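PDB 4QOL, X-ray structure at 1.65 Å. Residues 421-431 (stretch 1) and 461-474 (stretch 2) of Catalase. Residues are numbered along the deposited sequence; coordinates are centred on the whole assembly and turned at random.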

# COMPACT_ATOMS: atom_id res chain seq x y z
N ASP A 421 -4.85 -41.87 -11.38
CA ASP A 421 -4.84 -41.18 -10.06
C ASP A 421 -4.48 -42.09 -8.91
O ASP A 421 -4.13 -41.57 -7.86
N PHE A 422 -4.53 -43.42 -9.10
CA PHE A 422 -4.38 -44.38 -7.99
C PHE A 422 -3.16 -45.29 -7.99
O PHE A 422 -2.76 -45.78 -6.94
N LYS A 423 -2.54 -45.51 -9.15
CA LYS A 423 -1.51 -46.49 -9.24
C LYS A 423 -0.30 -46.23 -8.36
O LYS A 423 0.12 -47.09 -7.63
N GLN A 424 0.29 -45.04 -8.48
CA GLN A 424 1.48 -44.75 -7.68
C GLN A 424 1.20 -44.67 -6.19
O GLN A 424 2.10 -44.95 -5.40
N ALA A 425 -0.01 -44.27 -5.78
CA ALA A 425 -0.39 -44.28 -4.36
C ALA A 425 -0.33 -45.72 -3.84
O ALA A 425 0.12 -45.93 -2.73
N GLY A 426 -0.79 -46.65 -4.64
CA GLY A 426 -0.73 -48.07 -4.24
C GLY A 426 0.73 -48.52 -4.16
O GLY A 426 1.09 -49.30 -3.26
N GLU A 427 1.56 -48.10 -5.12
CA GLU A 427 2.97 -48.48 -5.09
C GLU A 427 3.68 -47.93 -3.89
O GLU A 427 4.47 -48.63 -3.25
N LYS A 428 3.33 -46.69 -3.50
CA LYS A 428 3.90 -46.10 -2.30
C LYS A 428 3.46 -46.85 -1.07
O LYS A 428 4.31 -47.22 -0.24
N TYR A 429 2.17 -47.13 -0.98
CA TYR A 429 1.64 -47.89 0.16
C TYR A 429 2.41 -49.20 0.34
O TYR A 429 2.89 -49.56 1.41
N ARG A 430 2.54 -49.93 -0.76
CA ARG A 430 3.18 -51.23 -0.69
C ARG A 430 4.65 -51.16 -0.37
O ARG A 430 5.20 -52.14 0.12
N SER A 431 5.29 -50.03 -0.64
CA SER A 431 6.72 -49.82 -0.32
C SER A 431 6.98 -49.54 1.16
O SER A 431 8.14 -49.61 1.62
N CYS A 461 -12.69 -45.26 -0.19
CA CYS A 461 -12.75 -45.79 -1.54
C CYS A 461 -11.58 -45.35 -2.40
O CYS A 461 -11.07 -46.14 -3.21
N ASN A 462 -11.14 -44.10 -2.25
CA ASN A 462 -9.97 -43.70 -3.03
C ASN A 462 -8.72 -44.49 -2.65
O ASN A 462 -7.95 -44.86 -3.50
N PHE A 463 -8.51 -44.68 -1.35
CA PHE A 463 -7.34 -45.44 -0.90
C PHE A 463 -7.49 -46.94 -1.21
O PHE A 463 -6.51 -47.59 -1.54
N TYR A 464 -8.75 -47.42 -1.27
CA TYR A 464 -9.02 -48.81 -1.69
C TYR A 464 -8.56 -49.01 -3.17
O TYR A 464 -7.95 -50.02 -3.52
N ARG A 465 -8.86 -48.02 -4.03
CA ARG A 465 -8.46 -48.09 -5.43
C ARG A 465 -6.97 -48.05 -5.57
O ARG A 465 -6.43 -48.63 -6.55
N ALA A 466 -6.29 -47.33 -4.70
CA ALA A 466 -4.81 -47.36 -4.66
C ALA A 466 -4.34 -48.79 -4.32
O ALA A 466 -3.53 -49.38 -5.04
N ASP A 467 -4.87 -49.35 -3.26
CA ASP A 467 -4.49 -50.71 -2.84
C ASP A 467 -5.59 -51.27 -1.91
O ASP A 467 -6.01 -50.62 -0.96
N GLU A 468 -6.09 -52.48 -2.22
CA GLU A 468 -7.25 -53.01 -1.46
C GLU A 468 -6.96 -53.21 0.01
O GLU A 468 -7.86 -53.02 0.81
N ASP A 469 -5.72 -53.59 0.37
CA ASP A 469 -5.31 -53.74 1.76
C ASP A 469 -5.30 -52.37 2.51
O ASP A 469 -5.84 -52.25 3.60
N TYR A 470 -4.71 -51.36 1.85
CA TYR A 470 -4.73 -49.98 2.33
C TYR A 470 -6.16 -49.58 2.66
O TYR A 470 -6.45 -49.17 3.78
N GLY A 471 -7.05 -49.64 1.67
CA GLY A 471 -8.45 -49.20 1.90
C GLY A 471 -9.21 -49.99 2.92
O GLY A 471 -9.92 -49.43 3.76
N GLN A 472 -9.04 -51.33 2.88
CA GLN A 472 -9.73 -52.19 3.88
C GLN A 472 -9.25 -51.96 5.31
O GLN A 472 -10.09 -51.91 6.22
N ARG A 473 -7.94 -51.82 5.52
CA ARG A 473 -7.36 -51.51 6.80
C ARG A 473 -7.89 -50.20 7.34
O ARG A 473 -8.19 -50.07 8.53
N LEU A 474 -8.03 -49.21 6.45
CA LEU A 474 -8.52 -47.90 6.92
C LEU A 474 -9.99 -47.96 7.29
O LEU A 474 -10.41 -47.42 8.34

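The helix 423-431 packs across the break between helices 461-466 and 468-474, its axis making an angle of 76° with each, and the two stretches bury 552 Å² between them. The backbones come closest at G426 and A466, whose CA atoms lie 4.2 Å apart. G426 has no side chain, and an ideal CB there would lie 2.1 Å from A466 O, a clash; instead G426 CA approaches A466 O at 3.2 Å in a CA-H...O contact. A second such contact joins A466 CA to F422 O at 3.4 Å, and beside this pair the methyls A425 CB and A466 CB meet at 3.7 Å.

Before the helix, F422 (chi1 m) points toward stretch 2. R465 CB, on an m side chain, lies over one face of its ring, 3.7 Å from F422 CG, while F422 CD1 reaches N462 O at 3.5 Å. That carbonyl accepts the backbone hydrogen bond from A466 N.

Y429 (chi1 t) also points in and loses the most area to the contact. Its ring and that of Y470 (chi1 t) are almost parallel but slid apart, with centroids 4.5 Å apart; the offset places Y470 CB, rather than the ring centre, over the Y429 face. The phenol is satisfied at its edge: Y429 OH donates to D469 OD2 at 2.7 Å. The same carboxylate oxygen forms a long salt bridge with R473, D469 OD2 to R473 NH1 at 3.6 Å, and R473 CD packs against Y429 OH at 3.2 Å. R473 NH1 and NH2 find hydrogen bonds elsewhere in the structure, as does Y470 OH.

D467 (chi1 t), at the junction of the two helices, has both carboxylate oxygens engaged. D467 OD1 caps the second helix, accepting from Y470 N at 3.1 Å and, weakly, from D469 N at 2.9 Å. D467 OD2 faces stretch 1 and accepts from R430 NH1 at 2.8 Å, a nearly linear hydrogen bond that is part of a salt bridge. R430 starts sideways from its CA, but its m, t, m side chain brings the guanidinium to this acceptor.

Two waters sit against the R430 guanidinium, and one of them links it to A466 O at the end of helix 461-466. Water 2 accepts from R430 NH1 at 2.8 Å and donates to A466 O at 2.8 Å, so R430 NH1 serves both the aspartate and a solvent bridge. Water 1 accepts from R430 NH2 at 2.9 Å and lies 2.8 Å from K423 O.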

# COMPACT_ATOMS: atom_id res chain seq x y z
CB ASP A 421 -6.21 -40.54 -9.75
CG ASP A 421 -6.52 -39.35 -10.63
OD1 ASP A 421 -5.58 -38.69 -11.15
OD2 ASP A 421 -7.72 -39.04 -10.78
CB PHE A 422 -5.66 -45.19 -7.81
CG PHE A 422 -6.88 -44.38 -7.79
CD1 PHE A 422 -7.18 -43.62 -6.66
CD2 PHE A 422 -7.71 -44.27 -8.89
CE1 PHE A 422 -8.32 -42.86 -6.61
CE2 PHE A 422 -8.83 -43.45 -8.86
CZ PHE A 422 -9.13 -42.72 -7.71
CB LYS A 423 -1.08 -46.68 -10.70
CG LYS A 423 0.01 -47.72 -10.82
CD LYS A 423 0.25 -48.16 -12.27
CE LYS A 423 1.65 -48.76 -12.38
NZ LYS A 423 1.92 -49.26 -13.77
CB GLN A 424 2.13 -43.44 -8.18
CG GLN A 424 2.72 -43.58 -9.57
CD GLN A 424 3.72 -42.51 -9.88
OE1 GLN A 424 3.88 -41.55 -9.13
NE2 GLN A 424 4.51 -42.69 -10.98
CB ALA A 425 -1.77 -43.72 -4.17
CB GLU A 427 3.67 -48.04 -6.41
CG GLU A 427 3.12 -48.73 -7.64
CD GLU A 427 3.61 -48.18 -8.96
OE1 GLU A 427 3.61 -48.96 -9.96
OE2 GLU A 427 3.93 -46.95 -9.11
CB LYS A 428 3.55 -44.61 -2.18
CG LYS A 428 4.22 -43.91 -1.01
CD LYS A 428 5.73 -43.90 -1.08
CE LYS A 428 6.30 -43.18 0.16
NZ LYS A 428 7.78 -43.24 0.14
CB TYR A 429 0.15 -48.22 -0.05
CG TYR A 429 -0.42 -49.11 1.06
CD1 TYR A 429 -0.69 -48.57 2.31
CD2 TYR A 429 -0.66 -50.46 0.87
CE1 TYR A 429 -1.20 -49.34 3.37
CE2 TYR A 429 -1.17 -51.23 1.91
CZ TYR A 429 -1.45 -50.67 3.14
OH TYR A 429 -2.00 -51.46 4.20
CB ARG A 430 2.94 -52.03 -1.95
CG ARG A 430 1.51 -52.46 -2.09
CD ARG A 430 1.31 -53.35 -3.31
NE ARG A 430 1.47 -52.62 -4.57
CZ ARG A 430 0.51 -51.99 -5.24
NH1 ARG A 430 -0.75 -51.88 -4.78
NH2 ARG A 430 0.80 -51.47 -6.41
CB SER A 431 7.30 -48.71 -1.21
OG SER A 431 6.98 -47.40 -0.70
CB CYS A 461 -14.08 -45.41 -2.18
SG CYS A 461 -15.45 -46.36 -1.34
CB ASN A 462 -9.71 -42.16 -2.87
CG ASN A 462 -10.74 -41.29 -3.58
OD1 ASN A 462 -11.37 -41.69 -4.52
ND2 ASN A 462 -10.84 -40.04 -3.16
CB PHE A 463 -7.09 -45.18 0.60
CG PHE A 463 -6.75 -43.73 0.90
CD1 PHE A 463 -5.70 -43.15 0.28
CD2 PHE A 463 -7.47 -42.98 1.85
CE1 PHE A 463 -5.34 -41.83 0.54
CE2 PHE A 463 -7.13 -41.64 2.15
CZ PHE A 463 -6.06 -41.07 1.46
CB TYR A 464 -10.50 -49.13 -1.52
CG TYR A 464 -10.79 -50.62 -1.62
CD1 TYR A 464 -10.93 -51.23 -2.85
CD2 TYR A 464 -10.84 -51.37 -0.48
CE1 TYR A 464 -11.15 -52.59 -2.94
CE2 TYR A 464 -11.09 -52.72 -0.54
CZ TYR A 464 -11.21 -53.32 -1.76
OH TYR A 464 -11.46 -54.67 -1.76
CB ARG A 465 -9.06 -46.94 -6.23
CG ARG A 465 -10.55 -47.05 -6.37
CD ARG A 465 -11.11 -45.90 -7.20
NE ARG A 465 -12.55 -45.88 -6.98
CZ ARG A 465 -13.30 -45.08 -6.21
NH1 ARG A 465 -12.85 -43.97 -5.56
NH2 ARG A 465 -14.61 -45.36 -6.17
CB ALA A 466 -4.29 -46.36 -3.62
CB ASP A 467 -3.09 -50.69 -2.19
CG ASP A 467 -2.65 -52.04 -1.64
OD1 ASP A 467 -3.20 -52.49 -0.60
OD2 ASP A 467 -1.77 -52.67 -2.25
CB GLU A 468 -7.79 -54.37 -1.97
CG GLU A 468 -6.79 -55.49 -2.25
CD GLU A 468 -7.48 -56.79 -2.73
OE1 GLU A 468 -8.69 -56.98 -2.45
OE2 GLU A 468 -6.82 -57.63 -3.39
CB ASP A 469 -3.93 -54.40 1.86
CG ASP A 469 -3.48 -54.66 3.32
OD1 ASP A 469 -4.15 -55.48 4.04
OD2 ASP A 469 -2.44 -54.09 3.77
CB TYR A 470 -4.12 -49.16 1.18
CG TYR A 470 -3.86 -47.65 1.39
CD1 TYR A 470 -4.04 -47.02 2.62
CD2 TYR A 470 -3.32 -46.90 0.34
CE1 TYR A 470 -3.79 -45.69 2.78
CE2 TYR A 470 -3.04 -45.56 0.50
CZ TYR A 470 -3.27 -44.96 1.72
OH TYR A 470 -2.94 -43.60 1.88
CB GLN A 472 -9.57 -53.68 3.47
CG GLN A 472 -10.42 -54.59 4.36
CD GLN A 472 -11.90 -54.36 4.15
OE1 GLN A 472 -12.42 -54.64 3.05
NE2 GLN A 472 -12.60 -53.91 5.19
CB ARG A 473 -5.82 -51.47 6.75
CG ARG A 473 -5.21 -52.86 6.70
CD ARG A 473 -3.71 -52.90 6.50
NE ARG A 473 -2.97 -52.50 7.67
CZ ARG A 473 -1.70 -52.83 7.91
NH1 ARG A 473 -1.00 -53.55 7.06
NH2 ARG A 473 -1.11 -52.39 9.00
CB LEU A 474 -8.27 -46.85 5.79
CG LEU A 474 -8.09 -45.39 6.08
CD1 LEU A 474 -8.80 -44.51 5.01
CD2 LEU A 474 -8.21 -44.89 7.50
O HOH W 1 -1.11 -49.62 -7.47
O HOH W 2 -3.22 -51.89 -6.19